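Local coordinates for HmuY protein (Prevotella intermedia, PDB 6R2H) that probably binds heme as a hemophore-like member of the HmuY family, helping the bacterium to acquire heme, and is seen here without it, at residues Ala165-Lys171 against Ser184-Ile190; Phe73-Ala78 against Met136-Val140; Glu84-Glu90 against Gly153-Lys159. Residue numbers count along the deposited sequence, not the author numbering.

Contact 1: residues Ala165-Lys171 against Ser184-Ile190; sequences AALIKFK and SFDYKFI
This is an antiparallel pairing of two neighbouring strands, the arms of the beta hairpin formed by strands 165-174 and 181-190 in the large antiparallel sheet; the centre of the contact lies about 14 Å from that of the chain. Both segments are extended, with axes 4.2 Å apart at closest approach and N-to-C directions at 154°. The register runs from Ala165 opposite Ile190 to Phe170 opposite Phe185. Ala165, Leu167 and Lys169 form hydrogen-bonded pairs with Ile190, Lys188 and Asp186, two bonds each: Leu167 N to Lys188 O is 3.0 Å and Lys188 N to Leu167 O 2.9 Å. Lys171 N to Ser184 O, 2.8 Å, adds a seventh. Between them lie the non-hydrogen-bonded pairs, with CA-H...O contacts such as Tyr187 CA to Leu167 O at 3.1 Å.

As in any beta ladder, side chains alternate between two faces. Ala166, Ile168, Phe170, Phe185, Tyr187 and Phe189 share a largely apolar face that receives the four-stranded sheet: Ile168 and Phe185 touch Ile71 of strand 71-74. Phe185 takes chi1 p and Phe170 chi1 m, so that Phe170 CE1 lies 3.7 Å from Phe185 CD2, with ring planes at 63°; Ile168 CG2 reaches Phe185 CD1 at 3.6 Å. The other face mixes apolar Ala165, Leu167 and Ile190 with charged Lys169, Asp186 and Lys188. There Leu167 CD1 meets Ile190 CD1 at 4.1 Å, while Lys169 and Lys188 lead away, their NZ atoms hydrogen-bonded to Gly153 O and Thr91 O, and to Ile96 O and Leu93 O, respectively.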
loop_
_atom_site.group_PDB
_atom_site.type_symbol
_atom_site.label_atom_id
_atom_site.label_comp_id
_atom_site.label_asym_id
_atom_site.label_seq_id
_atom_site.Cartn_x
_atom_site.Cartn_y
_atom_site.Cartn_z
ATOM N N ALA A 165 -3.293 -10.119 14.065
ATOM C CA ALA A 165 -4.009 -10.328 12.825
ATOM C C ALA A 165 -4.999 -9.182 12.637
ATOM O O ALA A 165 -5.284 -8.446 13.590
ATOM C CB ALA A 165 -4.693 -11.676 12.869
ATOM N N ALA A 166 -5.504 -9.027 11.404
ATOM C CA ALA A 166 -6.511 -8.007 11.151
ATOM C C ALA A 166 -7.448 -8.391 10.008
ATOM O O ALA A 166 -7.091 -9.149 9.106
ATOM C CB ALA A 166 -5.835 -6.686 10.884
ATOM N N LEU A 167 -8.653 -7.822 10.057
ATOM C CA LEU A 167 -9.638 -7.962 8.999
ATOM C C LEU A 167 -10.025 -6.558 8.542
ATOM O O LEU A 167 -10.526 -5.758 9.337
ATOM C CB LEU A 167 -10.853 -8.704 9.566
ATOM C CG LEU A 167 -10.614 -10.121 10.093
ATOM C CD1 LEU A 167 -11.788 -10.538 10.962
ATOM C CD2 LEU A 167 -10.432 -11.106 8.943
ATOM N N ILE A 168 -9.778 -6.260 7.262
ATOM C CA ILE A 168 -9.811 -4.893 6.760
ATOM C C ILE A 168 -10.786 -4.823 5.586
ATOM O O ILE A 168 -10.717 -5.642 4.670
ATOM C CB ILE A 168 -8.389 -4.429 6.345
ATOM C CG1 ILE A 168 -7.368 -4.563 7.479
ATOM C CG2 ILE A 168 -8.378 -3.033 5.731
ATOM C CD1 ILE A 168 -5.932 -4.566 7.004
ATOM N N LYS A 169 -11.664 -3.814 5.593
ATOM C CA LYS A 169 -12.503 -3.534 4.441
ATOM C C LYS A 169 -12.283 -2.082 4.026
ATOM O O LYS A 169 -12.491 -1.176 4.830
ATOM C CB LYS A 169 -13.965 -3.835 4.788
ATOM C CG LYS A 169 -15.010 -3.419 3.759
ATOM C CD LYS A 169 -16.415 -3.638 4.271
ATOM C CE LYS A 169 -17.490 -3.206 3.296
ATOM N NZ LYS A 169 -17.394 -3.989 2.043
ATOM N N PHE A 170 -11.855 -1.880 2.773
ATOM C CA PHE A 170 -11.524 -0.561 2.250
ATOM C C PHE A 170 -12.792 0.213 1.895
ATOM O O PHE A 170 -13.761 -0.356 1.403
ATOM C CB PHE A 170 -10.507 -0.688 1.115
ATOM C CG PHE A 170 -9.150 -1.134 1.595
ATOM C CD1 PHE A 170 -8.202 -0.208 2.020
ATOM C CD2 PHE A 170 -8.830 -2.486 1.671
ATOM C CE1 PHE A 170 -6.956 -0.618 2.479
ATOM C CE2 PHE A 170 -7.585 -2.903 2.137
ATOM C CZ PHE A 170 -6.654 -1.965 2.546
ATOM N N LYS A 171 -12.770 1.522 2.161
ATOM C CA LYS A 171 -13.893 2.408 1.875
ATOM C C LYS A 171 -13.615 3.311 0.667
ATOM O O LYS A 171 -14.389 3.288 -0.274
ATOM C CB LYS A 171 -14.313 3.222 3.106
ATOM C CG LYS A 171 -14.578 2.440 4.388
ATOM C CD LYS A 171 -15.986 1.866 4.510
ATOM C CE LYS A 171 -16.186 0.566 3.751
ATOM N NZ LYS A 171 -17.581 0.377 3.274
ATOM N N SER A 184 -8.821 5.010 3.006
ATOM C CA SER A 184 -9.841 4.931 4.040
ATOM C C SER A 184 -10.315 3.484 4.170
ATOM O O SER A 184 -10.561 2.848 3.150
ATOM C CB SER A 184 -10.979 5.816 3.679
ATOM O OG SER A 184 -11.852 5.960 4.777
ATOM N N PHE A 185 -10.416 2.959 5.403
ATOM C CA PHE A 185 -10.930 1.612 5.620
ATOM C C PHE A 185 -11.466 1.434 7.036
ATOM O O PHE A 185 -11.152 2.210 7.935
ATOM C CB PHE A 185 -9.858 0.547 5.364
ATOM C CG PHE A 185 -8.566 0.715 6.130
ATOM C CD1 PHE A 185 -8.419 0.184 7.409
ATOM C CD2 PHE A 185 -7.490 1.385 5.564
ATOM C CE1 PHE A 185 -7.228 0.316 8.112
ATOM C CE2 PHE A 185 -6.300 1.517 6.264
ATOM C CZ PHE A 185 -6.169 0.978 7.533
ATOM N N ASP A 186 -12.278 0.390 7.211
ATOM C CA ASP A 186 -12.678 -0.093 8.523
ATOM C C ASP A 186 -11.969 -1.412 8.768
ATOM O O ASP A 186 -11.620 -2.104 7.807
ATOM C CB ASP A 186 -14.186 -0.325 8.614
ATOM C CG ASP A 186 -15.003 0.914 8.299
ATOM O OD1 ASP A 186 -14.564 2.016 8.679
ATOM O OD2 ASP A 186 -16.056 0.768 7.655
ATOM N N TYR A 187 -11.774 -1.746 10.051
ATOM C CA TYR A 187 -10.996 -2.926 10.377
ATOM C C TYR A 187 -11.252 -3.429 11.795
ATOM O O TYR A 187 -11.670 -2.686 12.676
ATOM C CB TYR A 187 -9.505 -2.629 10.239
ATOM C CG TYR A 187 -8.924 -1.642 11.221
ATOM C CD1 TYR A 187 -9.048 -0.279 11.005
ATOM C CD2 TYR A 187 -8.197 -2.065 12.330
ATOM C CE1 TYR A 187 -8.479 0.637 11.871
ATOM C CE2 TYR A 187 -7.622 -1.159 13.208
ATOM C CZ TYR A 187 -7.765 0.199 12.974
ATOM O OH TYR A 187 -7.214 1.121 13.822
ATOM N N LYS A 188 -10.947 -4.708 11.992
ATOM C CA LYS A 188 -10.938 -5.289 13.314
ATOM C C LYS A 188 -9.518 -5.765 13.560
ATOM O O LYS A 188 -8.918 -6.387 12.689
ATOM C CB LYS A 188 -11.905 -6.473 13.397
ATOM C CG LYS A 188 -13.378 -6.139 13.196
ATOM C CD LYS A 188 -14.278 -7.349 13.423
ATOM C CE LYS A 188 -15.735 -7.084 13.119
ATOM N NZ LYS A 188 -16.551 -8.315 13.220
ATOM N N PHE A 189 -9.005 -5.462 14.756
ATOM C CA PHE A 189 -7.679 -5.896 15.151
ATOM C C PHE A 189 -7.793 -7.090 16.096
ATOM O O PHE A 189 -8.623 -7.088 17.002
ATOM C CB PHE A 189 -6.888 -4.730 15.742
ATOM C CG PHE A 189 -5.434 -5.048 15.983
ATOM C CD1 PHE A 189 -4.561 -5.173 14.917
ATOM C CD2 PHE A 189 -4.946 -5.237 17.269
ATOM C CE1 PHE A 189 -3.226 -5.472 15.138
ATOM C CE2 PHE A 189 -3.617 -5.559 17.485
ATOM C CZ PHE A 189 -2.754 -5.643 16.420
ATOM N N ILE A 190 -6.957 -8.111 15.858
ATOM C CA ILE A 190 -6.991 -9.352 16.611
ATOM C C ILE A 190 -5.633 -9.550 17.270
ATOM O O ILE A 190 -4.690 -10.034 16.635
ATOM C CB ILE A 190 -7.370 -10.533 15.698
ATOM C CG1 ILE A 190 -8.648 -10.224 14.907
ATOM C CG2 ILE A 190 -7.462 -11.836 16.497
ATOM C CD1 ILE A 190 -9.128 -11.343 14.014
#

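Contact 2: residues Phe73-Ala78 against Met136-Val140; sequences FHITDA and MGKWV
A tight turn can meet a short 3-10 segment largely through side chains, here burying 290 Å². Residues 73-78 form the tip of a hairpin, a type II' beta turn from His74 to Asp77 with Ile75 at phi/psi 57/-100; His74 N to Asp77 O (2.9 Å) and Asp77 N to His74 O (2.8 Å) close it, and His74 ND1 donates to Asp77 OD2 at 2.6 Å.

Met136 opens the facing 3-10 segment, 136-138. With chi1 and chi2 both t, its CG packs 3.7 Å from Ala78 CB, and its SD makes an oblique Met-aromatic contact, 4.3 Å from Phe73 CZ. Gly137 brings its CA within 5.4 Å of Ala78 CA. Trp139, whose N bonds to Met136 O at 3.0 Å, has chi1 p, laying its indole against the hairpin. Its NE1 donates to Thr76 O at 3.0 Å and 160°, while Phe73, chi1 m, presents its ring edge to the indole face: the centroids of the Phe73 ring and the Trp139 five-membered ring are 5.6 Å apart, planes at 74°. Val140 CG2 lies 3.8 Å from Thr76 CB.

The whole is a type II' beta hairpin, strands 71-74 and 77-80, packed on the 3-10 segment after strand 124-132.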
loop_
_atom_site.group_PDB
_atom_site.type_symbol
_atom_site.label_atom_id
_atom_site.label_comp_id
_atom_site.label_asym_id
_atom_site.label_seq_id
_atom_site.Cartn_x
_atom_site.Cartn_y
_atom_site.Cartn_z
ATOM N N PHE A 73 1.131 2.380 2.957
ATOM C CA PHE A 73 0.581 2.757 1.667
ATOM C C PHE A 73 1.444 3.830 1.012
ATOM O O PHE A 73 1.911 4.760 1.667
ATOM C CB PHE A 73 -0.889 3.174 1.785
ATOM C CG PHE A 73 -1.804 2.060 2.227
ATOM C CD1 PHE A 73 -2.355 1.188 1.296
ATOM C CD2 PHE A 73 -2.091 1.861 3.573
ATOM C CE1 PHE A 73 -3.197 0.157 1.695
ATOM C CE2 PHE A 73 -2.935 0.831 3.970
ATOM C CZ PHE A 73 -3.475 -0.027 3.034
ATOM N N HIS A 74 1.663 3.634 -0.290
ATOM C CA HIS A 74 2.275 4.599 -1.186
ATOM C C HIS A 74 1.353 4.770 -2.391
ATOM O O HIS A 74 1.297 3.897 -3.257
ATOM C CB HIS A 74 3.677 4.121 -1.616
ATOM C CG HIS A 74 4.191 4.825 -2.832
ATOM N ND1 HIS A 74 4.064 4.304 -4.108
ATOM C CD2 HIS A 74 4.824 6.010 -2.977
ATOM C CE1 HIS A 74 4.610 5.131 -4.981
ATOM N NE2 HIS A 74 5.083 6.183 -4.312
ATOM N N ILE A 75 0.643 5.902 -2.442
ATOM C CA ILE A 75 -0.424 6.098 -3.412
ATOM C C ILE A 75 -1.424 4.953 -3.222
ATOM O O ILE A 75 -2.191 4.989 -2.257
ATOM C CB ILE A 75 0.118 6.269 -4.850
ATOM C CG1 ILE A 75 1.230 7.324 -4.921
ATOM C CG2 ILE A 75 -1.009 6.573 -5.833
ATOM C CD1 ILE A 75 0.826 8.690 -4.434
ATOM N N THR A 76 -1.376 3.918 -4.069
ATOM C CA THR A 76 -2.283 2.785 -3.916
ATOM C C THR A 76 -1.505 1.495 -3.673
ATOM O O THR A 76 -2.114 0.458 -3.413
ATOM C CB THR A 76 -3.316 2.656 -5.049
ATOM O OG1 THR A 76 -2.651 2.466 -6.297
ATOM C CG2 THR A 76 -4.230 3.853 -5.170
ATOM N N ASP A 77 -0.173 1.565 -3.740
ATOM C CA ASP A 77 0.666 0.422 -3.413
ATOM C C ASP A 77 0.600 0.130 -1.914
ATOM O O ASP A 77 0.518 1.047 -1.102
ATOM C CB ASP A 77 2.128 0.663 -3.796
ATOM C CG ASP A 77 2.314 1.260 -5.177
ATOM O OD1 ASP A 77 1.916 0.606 -6.147
ATOM O OD2 ASP A 77 2.841 2.378 -5.261
ATOM N N ALA A 78 0.700 -1.159 -1.566
ATOM C CA ALA A 78 0.571 -1.634 -0.196
ATOM C C ALA A 78 1.750 -2.526 0.187
ATOM O O ALA A 78 2.214 -3.353 -0.600
ATOM C CB ALA A 78 -0.727 -2.385 -0.036
ATOM N N MET A 136 -2.844 -7.426 -1.089
ATOM C CA MET A 136 -3.458 -6.247 -0.506
ATOM C C MET A 136 -3.613 -5.168 -1.578
ATOM O O MET A 136 -4.560 -4.380 -1.531
ATOM C CB MET A 136 -2.664 -5.693 0.676
ATOM C CG MET A 136 -3.414 -4.565 1.371
ATOM S SD MET A 136 -2.903 -4.327 3.079
ATOM C CE MET A 136 -3.882 -5.615 3.855
ATOM N N GLY A 137 -2.683 -5.170 -2.543
ATOM C CA GLY A 137 -2.681 -4.247 -3.665
ATOM C C GLY A 137 -3.997 -4.279 -4.438
ATOM O O GLY A 137 -4.317 -3.325 -5.138
ATOM N N LYS A 138 -4.779 -5.353 -4.262
ATOM C CA LYS A 138 -6.028 -5.522 -4.984
ATOM C C LYS A 138 -7.157 -4.685 -4.380
ATOM O O LYS A 138 -8.284 -4.729 -4.871
ATOM C CB LYS A 138 -6.440 -6.997 -5.010
ATOM C CG LYS A 138 -5.587 -7.928 -5.860
ATOM C CD LYS A 138 -6.003 -9.360 -5.657
ATOM C CE LYS A 138 -5.097 -10.367 -6.327
ATOM N NZ LYS A 138 -5.770 -11.687 -6.420
ATOM N N TRP A 139 -6.873 -3.915 -3.327
ATOM C CA TRP A 139 -7.925 -3.154 -2.662
ATOM C C TRP A 139 -8.594 -2.149 -3.609
ATOM O O TRP A 139 -9.732 -1.722 -3.382
ATOM C CB TRP A 139 -7.395 -2.494 -1.383
ATOM C CG TRP A 139 -6.513 -1.300 -1.589
ATOM C CD1 TRP A 139 -5.188 -1.306 -1.926
ATOM C CD2 TRP A 139 -6.892 0.086 -1.493
ATOM N NE1 TRP A 139 -4.715 -0.025 -2.056
ATOM C CE2 TRP A 139 -5.737 0.851 -1.787
ATOM C CE3 TRP A 139 -8.084 0.754 -1.193
ATOM C CZ2 TRP A 139 -5.740 2.247 -1.777
ATOM C CZ3 TRP A 139 -8.084 2.133 -1.181
ATOM C CH2 TRP A 139 -6.927 2.868 -1.467
ATOM N N VAL A 140 -7.860 -1.764 -4.660
ATOM C CA VAL A 140 -8.405 -1.001 -5.768
ATOM C C VAL A 140 -8.189 -1.835 -7.022
ATOM O O VAL A 140 -7.146 -2.470 -7.166
ATOM C CB VAL A 140 -7.731 0.375 -5.914
ATOM C CG1 VAL A 140 -8.201 1.328 -4.835
ATOM C CG2 VAL A 140 -6.210 0.279 -5.925
#

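Contact 3: residues Glu84-Glu90 against Gly153-Lys159; sequences EVLMTGE and GNVFAVK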
loop_
_atom_site.group_PDB
_atom_site.type_symbol
_atom_site.label_atom_id
_atom_site.label_comp_id
_atom_site.label_asym_id
_atom_site.label_seq_id
_atom_site.Cartn_x
_atom_site.Cartn_y
_atom_site.Cartn_z
ATOM N N GLU A 84 1.117 -11.616 5.897
ATOM C CA GLU A 84 0.589 -12.384 4.788
ATOM C C GLU A 84 -0.875 -12.010 4.619
ATOM O O GLU A 84 -1.571 -11.836 5.615
ATOM C CB GLU A 84 0.695 -13.873 5.103
ATOM C CG GLU A 84 2.117 -14.390 5.150
ATOM C CD GLU A 84 2.216 -15.859 5.512
ATOM O OE1 GLU A 84 1.716 -16.244 6.602
ATOM O OE2 GLU A 84 2.784 -16.616 4.692
ATOM N N VAL A 85 -1.322 -11.898 3.360
ATOM C CA VAL A 85 -2.625 -11.321 3.052
ATOM C C VAL A 85 -3.436 -12.314 2.218
ATOM O O VAL A 85 -2.889 -13.005 1.354
ATOM C CB VAL A 85 -2.496 -9.964 2.324
ATOM C CG1 VAL A 85 -3.846 -9.373 1.937
ATOM C CG2 VAL A 85 -1.688 -8.966 3.134
ATOM N N LEU A 86 -4.745 -12.369 2.504
ATOM C CA LEU A 86 -5.699 -13.100 1.695
ATOM C C LEU A 86 -6.916 -12.209 1.497
ATOM O O LEU A 86 -7.529 -11.793 2.474
ATOM C CB LEU A 86 -6.104 -14.390 2.419
ATOM C CG LEU A 86 -7.306 -15.103 1.789
ATOM C CD1 LEU A 86 -6.913 -15.818 0.496
ATOM C CD2 LEU A 86 -7.942 -16.074 2.776
ATOM N N MET A 87 -7.253 -11.934 0.233
ATOM C CA MET A 87 -8.497 -11.267 -0.101
ATOM C C MET A 87 -9.624 -12.297 -0.007
ATOM O O MET A 87 -9.710 -13.189 -0.841
ATOM C CB MET A 87 -8.421 -10.686 -1.515
ATOM C CG MET A 87 -9.628 -9.853 -1.887
ATOM S SD MET A 87 -9.579 -9.149 -3.561
ATOM C CE MET A 87 -9.413 -10.623 -4.569
ATOM N N THR A 88 -10.458 -12.208 1.036
ATOM C CA THR A 88 -11.501 -13.207 1.249
ATOM C C THR A 88 -12.673 -12.916 0.315
ATOM O O THR A 88 -12.650 -11.913 -0.409
ATOM C CB THR A 88 -12.013 -13.225 2.697
ATOM O OG1 THR A 88 -12.936 -12.144 2.827
ATOM C CG2 THR A 88 -10.915 -13.114 3.736
ATOM N N GLY A 89 -13.699 -13.780 0.372
ATOM C CA GLY A 89 -14.934 -13.584 -0.375
ATOM C C GLY A 89 -15.999 -12.829 0.427
ATOM O O GLY A 89 -17.060 -12.499 -0.104
ATOM N N GLU A 90 -15.732 -12.579 1.719
ATOM C CA GLU A 90 -16.654 -11.854 2.580
ATOM C C GLU A 90 -16.612 -10.367 2.235
ATOM O O GLU A 90 -15.544 -9.819 1.982
ATOM C CB GLU A 90 -16.278 -12.094 4.043
ATOM C CG GLU A 90 -17.266 -11.529 5.039
ATOM C CD GLU A 90 -18.653 -12.111 4.862
ATOM O OE1 GLU A 90 -18.836 -13.301 5.209
ATOM O OE2 GLU A 90 -19.533 -11.373 4.355
ATOM N N GLY A 153 -14.769 -4.315 -2.377
ATOM C CA GLY A 153 -15.521 -4.386 -1.139
ATOM C C GLY A 153 -15.081 -5.524 -0.225
ATOM O O GLY A 153 -15.584 -5.633 0.888
ATOM N N ASN A 154 -14.146 -6.358 -0.695
ATOM C CA ASN A 154 -13.831 -7.603 -0.017
ATOM C C ASN A 154 -13.075 -7.319 1.267
ATOM O O ASN A 154 -12.253 -6.408 1.309
ATOM C CB ASN A 154 -12.920 -8.490 -0.862
ATOM C CG ASN A 154 -13.476 -8.749 -2.245
ATOM O OD1 ASN A 154 -13.913 -7.840 -2.956
ATOM N ND2 ASN A 154 -13.503 -10.014 -2.624
ATOM N N VAL A 155 -13.348 -8.127 2.295
ATOM C CA VAL A 155 -12.565 -8.070 3.516
ATOM C C VAL A 155 -11.229 -8.753 3.241
ATOM O O VAL A 155 -11.206 -9.861 2.718
ATOM C CB VAL A 155 -13.300 -8.700 4.719
ATOM C CG1 VAL A 155 -12.422 -8.711 5.959
ATOM C CG2 VAL A 155 -14.619 -7.997 5.018
ATOM N N PHE A 156 -10.133 -8.066 3.573
ATOM C CA PHE A 156 -8.801 -8.635 3.491
ATOM C C PHE A 156 -8.416 -9.178 4.865
ATOM O O PHE A 156 -8.575 -8.489 5.869
ATOM C CB PHE A 156 -7.791 -7.574 3.036
ATOM C CG PHE A 156 -7.945 -7.153 1.601
ATOM C CD1 PHE A 156 -8.918 -6.240 1.229
ATOM C CD2 PHE A 156 -7.122 -7.689 0.621
ATOM C CE1 PHE A 156 -9.062 -5.868 -0.100
ATOM C CE2 PHE A 156 -7.272 -7.325 -0.707
ATOM C CZ PHE A 156 -8.238 -6.412 -1.063
ATOM N N ALA A 157 -7.884 -10.405 4.892
ATOM C CA ALA A 157 -7.351 -11.019 6.097
ATOM C C ALA A 157 -5.832 -10.892 6.094
ATOM O O ALA A 157 -5.207 -11.141 5.069
ATOM C CB ALA A 157 -7.769 -12.468 6.144
ATOM N N VAL A 158 -5.257 -10.492 7.243
ATOM C CA VAL A 158 -3.820 -10.273 7.406
ATOM C C VAL A 158 -3.324 -10.977 8.677
ATOM O O VAL A 158 -3.823 -10.686 9.767
ATOM C CB VAL A 158 -3.456 -8.772 7.448
ATOM C CG1 VAL A 158 -2.007 -8.535 7.064
ATOM C CG2 VAL A 158 -4.359 -7.937 6.562
ATOM N N LYS A 159 -2.343 -11.884 8.505
ATOM C CA LYS A 159 -1.635 -12.592 9.564
ATOM C C LYS A 159 -0.235 -11.991 9.682
ATOM O O LYS A 159 0.471 -11.894 8.677
ATOM C CB LYS A 159 -1.263 -14.009 9.106
ATOM C CG LYS A 159 -2.281 -15.138 9.196
ATOM C CD LYS A 159 -1.912 -16.245 8.203
ATOM C CE LYS A 159 -2.471 -17.626 8.489
ATOM N NZ LYS A 159 -1.541 -18.422 9.334
HETATM O O HOH W 1 1.079 -18.712 8.203
#
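Met87 lies across the ring of Phe156: its CG sits 4.0 Å from the ring centroid, over the face in a CH-pi contact, and its SD is 4.7 Å from the same centroid, an oblique Met-aromatic contact. Val85 CG1 approaches the ring edge, 3.9 Å from Phe156 CD2. The motif beneath is an antiparallel ladder between neighbouring strands of the large sheet, axes 4.6 Å apart at closest approach, pairing Glu84 with Lys159 through Met87 with Phe156; 62 residues lie between the segments, so the two strands pair across a long intervening piece of chain.

Beyond Met87 the regular ladder gives way to an ST turn, in which Thr88 OG1 accepts from Glu90 N at 3.0 Å. Main-chain and side-chain bonds keep the two segments joined: Thr88 N and OG1 both donate to Val155 O, at 3.0 and 2.9 Å, Asn154 ND2 donates to Thr88 O at 3.0 Å, and Val155 N to Glu90 O at 2.8 Å. At the far end, a water bridges Glu84 OE1, 3.0 Å away, and Lys159 NZ, 2.9 Å away.

The three contacts illustrate how a mostly beta protein combines local hairpins with distant pairings. Contacts 1 and 3, centres about 9 Å apart, belong to the same large sheet: strands 155-160 and 165-174 are adjacent there, so the order 83-87, 155-160, 165-174, 181-190 runs through both. Contact 2 lies nearer the middle of the chain, about 14 Å from contact 1 and 13 Å from contact 3 between centres, where the hairpin tip of the four-stranded sheet meets residues 136-140. Phe170 bears on Trp139 and Phe73, and Met136 on Val158, so side chains of the three contacts pack against one another. Along the chain, contacts 2 and 3 interleave, and both close before contact 1 opens.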